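Local coordinates for protein diaminopimelate decarboxylase (Phaeodactylum tricornutum, PDB 7JPJ) that probably catalyses the pyridoxal 5'-phosphate-dependent decarboxylation of diaminopimelate, the step of lysine biosynthesis that yields lysine, at residues I34-L45 and I67-I76. Residues are numbered along the deposited sequence; the frame is centred on the assembly and turned at random.
Sequences IDKLEEAADACL and ILKYFHSKNI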
ATOM      1  N   ILE A  34      -9.385 -17.424 -17.327  1.00 23.35           N
ATOM      2  CA  ILE A  34     -10.526 -18.264 -16.969  1.00 23.14           C
ATOM      3  C   ILE A  34     -10.073 -19.697 -16.704  1.00 23.14           C
ATOM      4  O   ILE A  34     -10.584 -20.369 -15.800  1.00 23.02           O
ATOM      5  CB  ILE A  34     -11.598 -18.194 -18.075  1.00 23.07           C
ATOM      6  CG1 ILE A  34     -12.514 -16.986 -17.858  1.00 23.15           C
ATOM      7  CG2 ILE A  34     -12.419 -19.473 -18.134  1.00 22.82           C
ATOM      8  CD1 ILE A  34     -13.419 -17.112 -16.654  1.00 22.66           C
ATOM      9  N   ASP A  35      -9.095 -20.177 -17.479  1.00 24.36           N
ATOM     10  CA  ASP A  35      -8.569 -21.525 -17.285  1.00 24.21           C
ATOM     11  C   ASP A  35      -8.024 -21.711 -15.874  1.00 24.33           C
ATOM     12  O   ASP A  35      -8.313 -22.714 -15.212  1.00 24.39           O
ATOM     13  CB  ASP A  35      -7.478 -21.811 -18.316  1.00 24.04           C
ATOM     14  CG  ASP A  35      -7.978 -22.637 -19.480  1.00 23.94           C
ATOM     15  OD1 ASP A  35      -8.628 -23.676 -19.238  1.00 23.97           O
ATOM     16  OD2 ASP A  35      -7.718 -22.248 -20.640  1.00 23.99           O
ATOM     17  N   LYS A  36      -7.227 -20.750 -15.397  1.00 22.14           N
ATOM     18  CA  LYS A  36      -6.637 -20.862 -14.068  1.00 21.89           C
ATOM     19  C   LYS A  36      -7.674 -20.678 -12.964  1.00 21.69           C
ATOM     20  O   LYS A  36      -7.498 -21.201 -11.858  1.00 21.52           O
ATOM     21  CB  LYS A  36      -5.503 -19.849 -13.912  1.00 21.38           C
ATOM     22  CG  LYS A  36      -4.163 -20.331 -14.447  1.00 21.43           C
ATOM     23  CD  LYS A  36      -3.535 -21.336 -13.498  1.00 21.44           C
ATOM     24  CE  LYS A  36      -2.284 -21.956 -14.086  1.00 21.60           C
ATOM     25  NZ  LYS A  36      -1.604 -22.848 -13.106  1.00 21.54           N
ATOM     26  N   LEU A  37      -8.754 -19.943 -13.237  1.00 21.74           N
ATOM     27  CA  LEU A  37      -9.825 -19.826 -12.254  1.00 21.41           C
ATOM     28  C   LEU A  37     -10.613 -21.124 -12.130  1.00 22.01           C
ATOM     29  O   LEU A  37     -11.083 -21.462 -11.037  1.00 21.79           O
ATOM     30  CB  LEU A  37     -10.763 -18.677 -12.623  1.00 21.16           C
ATOM     31  CG  LEU A  37     -10.250 -17.249 -12.429  1.00 20.35           C
ATOM     32  CD1 LEU A  37     -11.171 -16.269 -13.130  1.00 20.27           C
ATOM     33  CD2 LEU A  37     -10.124 -16.909 -10.950  1.00 19.09           C
ATOM     34  N   GLU A  38     -10.763 -21.861 -13.233  1.00 23.99           N
ATOM     35  CA  GLU A  38     -11.528 -23.103 -13.204  1.00 24.08           C
ATOM     36  C   GLU A  38     -10.794 -24.192 -12.431  1.00 24.25           C
ATOM     37  O   GLU A  38     -11.421 -24.975 -11.708  1.00 24.33           O
ATOM     38  CB  GLU A  38     -11.825 -23.565 -14.630  1.00 23.97           C
ATOM     39  CG  GLU A  38     -13.051 -24.445 -14.745  1.00 23.69           C
ATOM     40  CD  GLU A  38     -13.169 -25.108 -16.102  1.00 23.39           C
ATOM     41  OE1 GLU A  38     -12.277 -25.908 -16.455  1.00 23.65           O
ATOM     42  OE2 GLU A  38     -14.156 -24.832 -16.816  1.00 23.17           O
ATOM     43  N   GLU A  39      -9.469 -24.263 -12.582  1.00 23.01           N
ATOM     44  CA  GLU A  39      -8.686 -25.249 -11.840  1.00 23.40           C
ATOM     45  C   GLU A  39      -8.805 -25.038 -10.338  1.00 23.38           C
ATOM     46  O   GLU A  39      -8.969 -26.000  -9.580  1.00 23.83           O
ATOM     47  CB  GLU A  39      -7.222 -25.187 -12.271  1.00 23.50           C
ATOM     48  CG  GLU A  39      -7.003 -25.257 -13.772  1.00 23.51           C
ATOM     49  CD  GLU A  39      -5.535 -25.148 -14.151  1.00 23.80           C
ATOM     50  OE1 GLU A  39      -4.704 -24.891 -13.248  1.00 23.91           O
ATOM     51  OE2 GLU A  39      -5.212 -25.333 -15.346  1.00 23.45           O
ATOM     52  N   ALA A  40      -8.721 -23.784  -9.886  1.00 21.20           N
ATOM     53  CA  ALA A  40      -8.801 -23.511  -8.456  1.00 20.75           C
ATOM     54  C   ALA A  40     -10.210 -23.742  -7.930  1.00 20.77           C
ATOM     55  O   ALA A  40     -10.388 -24.301  -6.839  1.00 20.91           O
ATOM     56  CB  ALA A  40      -8.346 -22.083  -8.167  1.00 19.58           C
ATOM     57  N   ALA A  41     -11.224 -23.325  -8.692  1.00 19.61           N
ATOM     58  CA  ALA A  41     -12.606 -23.528  -8.270  1.00 19.53           C
ATOM     59  C   ALA A  41     -12.918 -25.010  -8.115  1.00 20.40           C
ATOM     60  O   ALA A  41     -13.495 -25.435  -7.107  1.00 20.35           O
ATOM     61  CB  ALA A  41     -13.559 -22.877  -9.271  1.00 19.35           C
ATOM     62  N   ASP A  42     -12.533 -25.816  -9.108  1.00 20.96           N
ATOM     63  CA  ASP A  42     -12.777 -27.253  -9.036  1.00 21.23           C
ATOM     64  C   ASP A  42     -11.984 -27.896  -7.904  1.00 21.80           C
ATOM     65  O   ASP A  42     -12.495 -28.778  -7.205  1.00 22.00           O
ATOM     66  CB  ASP A  42     -12.432 -27.906 -10.375  1.00 21.21           C
ATOM     67  CG  ASP A  42     -13.600 -27.899 -11.347  1.00 20.71           C
ATOM     68  OD1 ASP A  42     -14.728 -27.556 -10.926  1.00 20.42           O
ATOM     69  OD2 ASP A  42     -13.386 -28.227 -12.535  1.00 20.49           O
ATOM     70  N   ALA A  43     -10.735 -27.465  -7.705  1.00 19.48           N
ATOM     71  CA  ALA A  43      -9.923 -28.030  -6.634  1.00 19.78           C
ATOM     72  C   ALA A  43     -10.519 -27.740  -5.264  1.00 19.40           C
ATOM     73  O   ALA A  43     -10.388 -28.557  -4.346  1.00 19.73           O
ATOM     74  CB  ALA A  43      -8.495 -27.495  -6.717  1.00 19.92           C
ATOM     75  N   CYS A  44     -11.173 -26.588  -5.100  1.00 20.55           N
ATOM     76  CA  CYS A  44     -11.775 -26.262  -3.811  1.00 20.24           C
ATOM     77  C   CYS A  44     -13.117 -26.956  -3.628  1.00 20.40           C
ATOM     78  O   CYS A  44     -13.424 -27.435  -2.531  1.00 20.60           O
ATOM     79  CB  CYS A  44     -11.930 -24.749  -3.668  1.00 18.92           C
ATOM     80  SG  CYS A  44     -10.366 -23.850  -3.591  1.00 18.26           S
ATOM     81  N   LEU A  45     -13.929 -27.022  -4.685  1.00 18.55           N
ATOM     82  CA  LEU A  45     -15.193 -27.747  -4.617  1.00 18.65           C
ATOM     83  C   LEU A  45     -15.001 -29.243  -4.413  1.00 19.25           C
ATOM     84  O   LEU A  45     -15.971 -29.937  -4.086  1.00 19.37           O
ATOM     85  CB  LEU A  45     -16.008 -27.498  -5.887  1.00 18.63           C
ATOM     86  CG  LEU A  45     -16.593 -26.094  -6.032  1.00 18.13           C
ATOM     87  CD1 LEU A  45     -16.968 -25.815  -7.478  1.00 18.26           C
ATOM     88  CD2 LEU A  45     -17.788 -25.916  -5.117  1.00 17.90           C
ATOM     89  N   ILE A  67     -14.948 -11.667 -11.640  1.00 18.77           N
ATOM     90  CA  ILE A  67     -14.508 -12.767 -10.786  1.00 18.35           C
ATOM     91  C   ILE A  67     -15.642 -13.211  -9.870  1.00 18.16           C
ATOM     92  O   ILE A  67     -15.872 -14.411  -9.675  1.00 18.10           O
ATOM     93  CB  ILE A  67     -13.256 -12.358  -9.987  1.00 17.97           C
ATOM     94  CG1 ILE A  67     -12.184 -11.796 -10.924  1.00 18.26           C
ATOM     95  CG2 ILE A  67     -12.712 -13.539  -9.199  1.00 17.72           C
ATOM     96  CD1 ILE A  67     -11.642 -12.807 -11.915  1.00 19.00           C
ATOM     97  N   LEU A  68     -16.374 -12.250  -9.299  1.00 17.59           N
ATOM     98  CA  LEU A  68     -17.527 -12.591  -8.472  1.00 17.71           C
ATOM     99  C   LEU A  68     -18.579 -13.334  -9.284  1.00 18.05           C
ATOM    100  O   LEU A  68     -19.128 -14.345  -8.833  1.00 17.99           O
ATOM    101  CB  LEU A  68     -18.126 -11.329  -7.855  1.00 18.17           C
ATOM    102  CG  LEU A  68     -17.280 -10.587  -6.824  1.00 18.18           C
ATOM    103  CD1 LEU A  68     -18.082  -9.440  -6.234  1.00 19.14           C
ATOM    104  CD2 LEU A  68     -16.804 -11.534  -5.738  1.00 18.03           C
ATOM    105  N   LYS A  69     -18.875 -12.840 -10.488  1.00 18.31           N
ATOM    106  CA  LYS A  69     -19.876 -13.491 -11.325  1.00 18.85           C
ATOM    107  C   LYS A  69     -19.440 -14.898 -11.719  1.00 18.88           C
ATOM    108  O   LYS A  69     -20.268 -15.813 -11.799  1.00 19.36           O
ATOM    109  CB  LYS A  69     -20.152 -12.645 -12.569  1.00 19.69           C
ATOM    110  CG  LYS A  69     -20.848 -11.322 -12.285  1.00 20.01           C
ATOM    111  CD  LYS A  69     -20.936 -10.469 -13.543  1.00 21.04           C
ATOM    112  CE  LYS A  69     -21.444  -9.063 -13.240  1.00 21.15           C
ATOM    113  NZ  LYS A  69     -22.835  -9.062 -12.700  1.00 21.33           N
ATOM    114  N   TYR A  70     -18.140 -15.093 -11.961  1.00 18.47           N
ATOM    115  CA  TYR A  70     -17.664 -16.410 -12.370  1.00 19.08           C
ATOM    116  C   TYR A  70     -17.760 -17.412 -11.225  1.00 18.46           C
ATOM    117  O   TYR A  70     -18.249 -18.533 -11.410  1.00 19.00           O
ATOM    118  CB  TYR A  70     -16.227 -16.333 -12.882  1.00 19.50           C
ATOM    119  CG  TYR A  70     -15.670 -17.706 -13.154  1.00 20.35           C
ATOM    120  CD1 TYR A  70     -16.007 -18.389 -14.313  1.00 21.78           C
ATOM    121  CD2 TYR A  70     -14.845 -18.343 -12.232  1.00 19.76           C
ATOM    122  CE1 TYR A  70     -15.523 -19.655 -14.562  1.00 22.46           C
ATOM    123  CE2 TYR A  70     -14.358 -19.613 -12.471  1.00 20.49           C
ATOM    124  CZ  TYR A  70     -14.699 -20.263 -13.638  1.00 21.77           C
ATOM    125  OH  TYR A  70     -14.219 -21.525 -13.889  1.00 22.56           O
ATOM    126  N   PHE A  71     -17.278 -17.034 -10.039  1.00 19.25           N
ATOM    127  CA  PHE A  71     -17.352 -17.937  -8.895  1.00 18.52           C
ATOM    128  C   PHE A  71     -18.793 -18.185  -8.469  1.00 18.59           C
ATOM    129  O   PHE A  71     -19.094 -19.234  -7.892  1.00 18.57           O
ATOM    130  CB  PHE A  71     -16.548 -17.380  -7.723  1.00 17.28           C
ATOM    131  CG  PHE A  71     -15.058 -17.502  -7.892  1.00 17.30           C
ATOM    132  CD1 PHE A  71     -14.510 -18.540  -8.625  1.00 18.23           C
ATOM    133  CD2 PHE A  71     -14.206 -16.578  -7.307  1.00 16.59           C
ATOM    134  CE1 PHE A  71     -13.137 -18.653  -8.775  1.00 18.48           C
ATOM    135  CE2 PHE A  71     -12.837 -16.685  -7.454  1.00 16.80           C
ATOM    136  CZ  PHE A  71     -12.300 -17.722  -8.190  1.00 17.76           C
ATOM    137  N   HIS A  72     -19.696 -17.241  -8.741  1.00 18.33           N
ATOM    138  CA  HIS A  72     -21.104 -17.484  -8.446  1.00 18.58           C
ATOM    139  C   HIS A  72     -21.678 -18.554  -9.368  1.00 19.15           C
ATOM    140  O   HIS A  72     -22.448 -19.416  -8.924  1.00 19.43           O
ATOM    141  CB  HIS A  72     -21.903 -16.184  -8.558  1.00 18.90           C
ATOM    142  CG  HIS A  72     -23.349 -16.336  -8.204  1.00 19.38           C
ATOM    143  ND1 HIS A  72     -24.369 -15.893  -9.019  1.00 19.98           N
ATOM    144  CD2 HIS A  72     -23.947 -16.897  -7.126  1.00 19.45           C
ATOM    145  CE1 HIS A  72     -25.532 -16.171  -8.457  1.00 20.30           C
ATOM    146  NE2 HIS A  72     -25.302 -16.782  -7.308  1.00 20.00           N
ATOM    147  N   SER A  73     -21.311 -18.521 -10.651  1.00 18.87           N
ATOM    148  CA  SER A  73     -21.769 -19.540 -11.588  1.00 19.34           C
ATOM    149  C   SER A  73     -21.248 -20.926 -11.234  1.00 20.51           C
ATOM    150  O   SER A  73     -21.825 -21.926 -11.676  1.00 21.29           O
ATOM    151  CB  SER A  73     -21.342 -19.170 -13.009  1.00 18.96           C
ATOM    152  OG  SER A  73     -19.930 -19.139 -13.118  1.00 18.44           O
ATOM    153  N   LYS A  74     -20.169 -21.010 -10.456  1.00 20.76           N
ATOM    154  CA  LYS A  74     -19.625 -22.280 -10.000  1.00 21.68           C
ATOM    155  C   LYS A  74     -20.157 -22.690  -8.632  1.00 23.30           C
ATOM    156  O   LYS A  74     -19.618 -23.624  -8.030  1.00 24.50           O
ATOM    157  CB  LYS A  74     -18.097 -22.217  -9.963  1.00 20.52           C
ATOM    158  CG  LYS A  74     -17.454 -22.108 -11.333  1.00 19.18           C
ATOM    159  CD  LYS A  74     -17.610 -23.398 -12.113  1.00 19.52           C
ATOM    160  CE  LYS A  74     -16.304 -24.170 -12.163  1.00 18.54           C
ATOM    161  NZ  LYS A  74     -16.405 -25.371 -13.047  1.00 19.02           N
ATOM    162  N   ASN A  75     -21.194 -22.010  -8.136  1.00 20.74           N
ATOM    163  CA  ASN A  75     -21.806 -22.292  -6.833  1.00 21.86           C
ATOM    164  C   ASN A  75     -20.826 -22.088  -5.680  1.00 22.04           C
ATOM    165  O   ASN A  75     -20.893 -22.785  -4.663  1.00 22.90           O
ATOM    166  CB  ASN A  75     -22.404 -23.701  -6.787  1.00 23.24           C
ATOM    167  CG  ASN A  75     -23.520 -23.885  -7.787  1.00 23.23           C
ATOM    168  OD1 ASN A  75     -24.182 -22.922  -8.176  1.00 22.20           O
ATOM    169  ND2 ASN A  75     -23.733 -25.122  -8.222  1.00 24.26           N
ATOM    170  N   ILE A  76     -19.918 -21.128  -5.827  1.00 18.93           N
ATOM    171  CA  ILE A  76     -19.017 -20.714  -4.757  1.00 18.52           C
ATOM    172  C   ILE A  76     -19.579 -19.447  -4.130  1.00 18.55           C
ATOM    173  O   ILE A  76     -19.942 -18.502  -4.841  1.00 18.52           O
ATOM    174  CB  ILE A  76     -17.590 -20.489  -5.284  1.00 17.94           C
ATOM    175  CG1 ILE A  76     -16.938 -21.823  -5.643  1.00 17.98           C
ATOM    176  CG2 ILE A  76     -16.753 -19.744  -4.258  1.00 17.55           C
ATOM    177  CD1 ILE A  76     -15.500 -21.695  -6.079  1.00 17.54           C
TER
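The Y70 ring meets helix 34-45 through I34 and L37. CD1 of I34 makes an off-centre CH-pi contact, 4.2 Å from the ring centroid and 29° off the ring normal, while L37 CB comes obliquely from the same side of the ring plane, 3.7 Å from Y70 CE2. At the ring edge, in plane, sits CE1 of F71, the next residue of Y70's own helix, 65-73. With CG anti to the backbone N (chi1 173°), Y70 reaches to helix 34-45 and brings its OH against CA and CB of E38. The F71 ring is met obliquely by L37, whose CD2 comes within 3.6 Å of F71 CZ; Y57 adds an edge-to-face partner from strand 53-58. The other leucine branch, CD1, lies 3.7 Å from I67 CD1, so L37 forks between I67 and F71. Putting an alanine in place of Y70 would probably open a gap beside I34 and L37 and leave the I34 methyl without its aromatic partner.

Farther along, A41 CB packs 3.9 Å from I76 CD1, where the backbones come nearest, A41 CA to K74 CA at 7.3 Å. K74, bent at chi2 and chi3, carries NZ to a salt bridge with D42 OD1 at 3.5 Å, whose hydrogen bond is weak; E38 would add only longer-range attraction. I76 N to F71 O and N75 N to H72 O, with N75 at positive phi, form a Schellman motif that ends helix 65-73 and turns I76 inward onto V55.

The short segments cross at -43°, and C44, F71 and I76 all pack on strand 53-58 or helix 282-285. This is helix-helix packing on the outside of the alpha/beta barrel of fold-type III pyridoxal enzymes, where helix 65-73 links neighbouring parallel strands 53-58 and 77-80 as a beta-alpha-beta crossover.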